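Side-chain contacts in CT296 (Chlamydia trachomatis, PDB 3QH6), which is of unknown function but structurally resembles Fe(II) 2-oxoglutarate-dependent enzymes, so a role as an iron-dependent oxygenase is possible though not established: residues Leu7-Glu10 / His11-Tyr14; Arg74-Leu77 / Asp78-Ala82. All blocks are in the same frame, centred on the assembly; numbering follows the deposited sequence.

Contact 1 (Leu7-Glu10 / His11-Tyr14); sequences LHLE and HKRY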
loop_
_atom_site.group_PDB
_atom_site.type_symbol
_atom_site.label_atom_id
_atom_site.label_comp_id
_atom_site.label_asym_id
_atom_site.label_seq_id
_atom_site.Cartn_x
_atom_site.Cartn_y
_atom_site.Cartn_z
ATOM N N LEU A 7 -1.120 14.801 -5.114
ATOM C CA LEU A 7 -2.320 14.893 -4.273
ATOM C C LEU A 7 -3.046 16.216 -4.456
ATOM O O LEU A 7 -2.420 17.260 -4.558
ATOM C CB LEU A 7 -1.922 14.785 -2.796
ATOM C CG LEU A 7 -1.633 13.378 -2.300
ATOM C CD1 LEU A 7 -1.010 13.428 -0.872
ATOM C CD2 LEU A 7 -2.916 12.568 -2.318
ATOM N N HIS A 8 -4.374 16.169 -4.477
ATOM C CA HIS A 8 -5.178 17.388 -4.522
ATOM C C HIS A 8 -5.694 17.665 -3.090
ATOM O O HIS A 8 -5.904 16.743 -2.291
ATOM C CB HIS A 8 -6.343 17.194 -5.490
ATOM C CG HIS A 8 -7.102 18.442 -5.782
ATOM N ND1 HIS A 8 -8.219 18.821 -5.064
ATOM C CD2 HIS A 8 -6.940 19.383 -6.746
ATOM C CE1 HIS A 8 -8.693 19.958 -5.550
ATOM N NE2 HIS A 8 -7.941 20.312 -6.582
ATOM N N LEU A 9 -5.910 18.937 -2.772
ATOM C CA LEU A 9 -6.517 19.319 -1.491
ATOM C C LEU A 9 -7.759 18.483 -1.137
ATOM O O LEU A 9 -8.019 18.168 0.040
ATOM C CB LEU A 9 -6.870 20.801 -1.538
ATOM C CG LEU A 9 -7.550 21.346 -0.286
ATOM C CD1 LEU A 9 -6.661 21.058 0.917
ATOM C CD2 LEU A 9 -7.836 22.834 -0.447
ATOM N N GLU A 10 -8.518 18.050 -2.132
ATOM C CA GLU A 10 -9.734 17.297 -1.807
ATOM C C GLU A 10 -9.442 15.861 -1.426
ATOM O O GLU A 10 -10.247 15.219 -0.722
ATOM C CB GLU A 10 -10.720 17.316 -2.981
ATOM C CG GLU A 10 -11.384 18.669 -3.247
ATOM C CD GLU A 10 -12.217 19.199 -2.065
ATOM O OE1 GLU A 10 -12.777 18.390 -1.288
ATOM O OE2 GLU A 10 -12.312 20.433 -1.921
ATOM N N HIS A 11 -8.307 15.333 -1.908
ATOM C CA HIS A 11 -7.834 14.037 -1.446
ATOM C C HIS A 11 -7.433 14.156 0.037
ATOM O O HIS A 11 -7.772 13.300 0.866
ATOM C CB HIS A 11 -6.646 13.551 -2.283
ATOM C CG HIS A 11 -6.963 13.373 -3.735
ATOM N ND1 HIS A 11 -6.056 13.661 -4.736
ATOM C CD2 HIS A 11 -8.085 12.935 -4.352
ATOM C CE1 HIS A 11 -6.612 13.421 -5.915
ATOM N NE2 HIS A 11 -7.839 12.965 -5.711
ATOM N N LYS A 12 -6.731 15.228 0.383
ATOM C CA LYS A 12 -6.369 15.449 1.793
ATOM C C LYS A 12 -7.616 15.546 2.654
ATOM O O LYS A 12 -7.695 14.973 3.771
ATOM C CB LYS A 12 -5.503 16.713 1.968
ATOM C CG LYS A 12 -4.077 16.640 1.367
ATOM C CD LYS A 12 -3.479 18.049 1.271
ATOM C CE LYS A 12 -2.146 18.073 0.540
ATOM N NZ LYS A 12 -1.037 18.394 1.485
ATOM N N ARG A 13 -8.627 16.253 2.157
ATOM C CA ARG A 13 -9.842 16.468 2.934
ATOM C C ARG A 13 -10.583 15.181 3.124
ATOM O O ARG A 13 -11.129 14.956 4.186
ATOM C CB ARG A 13 -10.753 17.494 2.238
ATOM C CG ARG A 13 -10.158 18.881 2.280
ATOM C CD ARG A 13 -10.988 19.912 1.493
ATOM N NE ARG A 13 -10.608 21.255 1.917
ATOM C CZ ARG A 13 -10.926 22.375 1.282
ATOM N NH1 ARG A 13 -11.619 22.332 0.148
ATOM N NH2 ARG A 13 -10.535 23.542 1.778
ATOM N N TYR A 14 -10.591 14.318 2.110
ATOM C CA TYR A 14 -11.274 13.030 2.250
ATOM C C TYR A 14 -10.563 12.200 3.340
ATOM O O TYR A 14 -11.212 11.616 4.209
ATOM C CB TYR A 14 -11.288 12.268 0.914
ATOM C CG TYR A 14 -12.230 11.075 0.922
ATOM C CD1 TYR A 14 -13.558 11.222 0.547
ATOM C CD2 TYR A 14 -11.804 9.817 1.353
ATOM C CE1 TYR A 14 -14.425 10.162 0.559
ATOM C CE2 TYR A 14 -12.686 8.732 1.376
ATOM C CZ TYR A 14 -13.992 8.920 0.972
ATOM O OH TYR A 14 -14.892 7.875 0.986
#

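Contact 2 (Arg74-Leu77 / Asp78-Ala82); sequences RVRL and DHLAA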
loop_
_atom_site.group_PDB
_atom_site.type_symbol
_atom_site.label_atom_id
_atom_site.label_comp_id
_atom_site.label_asym_id
_atom_site.label_seq_id
_atom_site.Cartn_x
_atom_site.Cartn_y
_atom_site.Cartn_z
ATOM N N ARG A 74 9.490 4.589 -6.071
ATOM C CA ARG A 74 9.235 5.113 -7.410
ATOM C C ARG A 74 7.811 5.603 -7.542
ATOM O O ARG A 74 7.516 6.409 -8.423
ATOM C CB ARG A 74 9.524 4.068 -8.484
ATOM C CG ARG A 74 10.993 3.601 -8.504
ATOM C CD ARG A 74 11.188 2.456 -9.486
ATOM N NE ARG A 74 10.967 2.909 -10.864
ATOM C CZ ARG A 74 10.562 2.134 -11.856
ATOM N NH1 ARG A 74 10.281 0.864 -11.627
ATOM N NH2 ARG A 74 10.437 2.640 -13.085
ATOM N N VAL A 75 6.923 5.120 -6.683
ATOM C CA VAL A 75 5.549 5.650 -6.675
ATOM C C VAL A 75 5.432 6.749 -5.606
ATOM O O VAL A 75 4.437 7.448 -5.546
ATOM C CB VAL A 75 4.526 4.515 -6.485
ATOM C CG1 VAL A 75 3.107 5.047 -6.505
ATOM C CG2 VAL A 75 4.717 3.487 -7.611
ATOM N N ARG A 76 6.484 6.913 -4.796
ATOM C CA ARG A 76 6.545 7.944 -3.738
ATOM C C ARG A 76 5.495 7.741 -2.647
ATOM O O ARG A 76 5.014 8.711 -2.047
ATOM C CB ARG A 76 6.433 9.367 -4.312
ATOM C CG ARG A 76 7.407 9.614 -5.449
ATOM C CD ARG A 76 7.282 11.020 -5.991
ATOM N NE ARG A 76 7.715 12.046 -5.054
ATOM C CZ ARG A 76 6.904 12.804 -4.310
ATOM N NH1 ARG A 76 5.585 12.654 -4.368
ATOM N NH2 ARG A 76 7.419 13.727 -3.497
ATOM N N LEU A 77 5.159 6.484 -2.382
ATOM C CA LEU A 77 4.229 6.140 -1.315
ATOM C C LEU A 77 4.659 6.695 0.040
ATOM O O LEU A 77 3.807 7.057 0.843
ATOM C CB LEU A 77 4.091 4.616 -1.173
ATOM C CG LEU A 77 3.515 3.901 -2.391
ATOM C CD1 LEU A 77 3.284 2.428 -2.091
ATOM C CD2 LEU A 77 2.196 4.580 -2.840
ATOM N N ASP A 78 5.964 6.766 0.311
ATOM C CA ASP A 78 6.432 7.355 1.576
ATOM C C ASP A 78 6.149 8.852 1.658
ATOM O O ASP A 78 5.739 9.357 2.715
ATOM C CB ASP A 78 7.926 7.087 1.858
ATOM C CG ASP A 78 8.833 7.237 0.623
ATOM O OD1 ASP A 78 8.379 7.686 -0.469
ATOM O OD2 ASP A 78 10.044 6.901 0.765
ATOM N N HIS A 79 6.363 9.563 0.554
ATOM C CA HIS A 79 6.128 10.999 0.544
ATOM C C HIS A 79 4.622 11.281 0.553
ATOM O O HIS A 79 4.174 12.211 1.207
ATOM C CB HIS A 79 6.842 11.665 -0.660
ATOM C CG HIS A 79 8.332 11.689 -0.517
ATOM N ND1 HIS A 79 9.146 10.662 -0.956
ATOM C CD2 HIS A 79 9.159 12.606 0.043
ATOM C CE1 HIS A 79 10.406 10.949 -0.677
ATOM N NE2 HIS A 79 10.442 12.121 -0.070
ATOM N N LEU A 80 3.835 10.450 -0.125
ATOM C CA LEU A 80 2.375 10.643 -0.147
ATOM C C LEU A 80 1.751 10.379 1.217
ATOM O O LEU A 80 0.873 11.126 1.677
ATOM C CB LEU A 80 1.731 9.745 -1.190
ATOM C CG LEU A 80 2.129 10.103 -2.633
ATOM C CD1 LEU A 80 1.675 8.974 -3.547
ATOM C CD2 LEU A 80 1.542 11.485 -3.042
ATOM N N ALA A 81 2.221 9.329 1.876
ATOM C CA ALA A 81 1.758 9.014 3.242
ATOM C C ALA A 81 2.105 10.141 4.217
ATOM O O ALA A 81 1.287 10.523 5.065
ATOM C CB ALA A 81 2.395 7.705 3.713
ATOM N N ALA A 82 3.305 10.701 4.096
ATOM C CA ALA A 82 3.717 11.749 5.021
ATOM C C ALA A 82 2.853 12.968 4.773
ATOM O O ALA A 82 2.448 13.657 5.703
ATOM C CB ALA A 82 5.209 12.096 4.814
#

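Contact 1 (Leu7-Glu10 / His11-Tyr14)
The guanidinium of R13 has L9 CD2 over the centre of one face, 3.5 Å above the plane, and E10 OE2 at its edge. That carboxylate oxygen lies 2.9 Å from R13 NH1 in a salt bridge, nearly in the guanidinium plane, yet NH1 comes to it from above the carboxylate plane; the two flat groups are turned 67° apart. E10 bends at its second torsion (chi2 -61°), which brings the carboxylate back across the R13 chain, where OE1 rests 3.6 Å from R13 CD. The H11 ring has L7 CA at its edge, and its ND1 accepts from H8 N at 3.0 Å along a straight N-H (167°), although the donor stands well out of the ring plane. H8, the N-cap of helix 9-18, accepts from E10 N through its own ND1 at 3.0 Å; H8 and H11 form a capping box with histidines at both positions. F23 meets the H11 ring edge-to-face, while K12 reaches away to a salt bridge with E83. Since both ND1 atoms accept backbone N-H groups, each is probably unprotonated, and the box would be expected to weaken if either imidazole became doubly protonated.

Contact 2 (Arg74-Leu77 / Asp78-Ala82)
A Schellman motif closes helix 66-75 here, and the same turn starts helix 77-85: R76, with positive phi, is the C-prime residue of the first helix and the N-cap of the second. The closing bonds run from L77 N to V72 O and from R76 N to K73 O. On the other side of the junction R76 O accepts from L80 N at 2.8 Å, almost in line with the carbonyl, and L77 O accepts from A81 N at 3.0 Å, so the new helix is bonded from its first turn.

The R76 side chain reaches forward over this first turn to H79. It bends at chi3 (68°), which sets H79 CB over one face of the guanidinium, offset toward the rim and 3.6 Å from R76 NH2. The guanidinium and imidazole planes are 17° apart, but it is CB, not the ring, that lies over the guanidinium face. D78 holds its carboxylate close to the start of the helix, CG lying between the backbone N and the carbonyl carbon (chi1 42°); OD1 takes weak bonds from both H79 N and H79 ND1, which would help fix the rotation of the imidazole.

The apolar side of the turn faces inward. L77 packs on L148 and F150 of strand 145-151, and L80 and A81 on F127 of strand 125-128. L80 also lies against the backbone of the junction: its CG is 3.3 Å from R76 O, and its CD1 is 3.7 Å from V75 O.

Contact 1 comes first along the chain, at the start of helix 9-18; contact 2 follows much later, where helix 66-75 gives way to helix 77-85. Their centres are about 15 Å apart, but they touch: L7 CG of contact 1 packs 3.8 Å from L80 CD2 of contact 2. L80 packs on both L7 and F127 of strand 125-128, so it bridges the N-terminal segment and the antiparallel sheet; L7 also meets F23 of strand 20-23 directly. Contact 1 stays on the surface, while contact 2 is partly buried. Both belong to the DUF5070 domain of the cupin clan, consistent with the resemblance to Fe(II) 2-oxoglutarate-dependent enzymes.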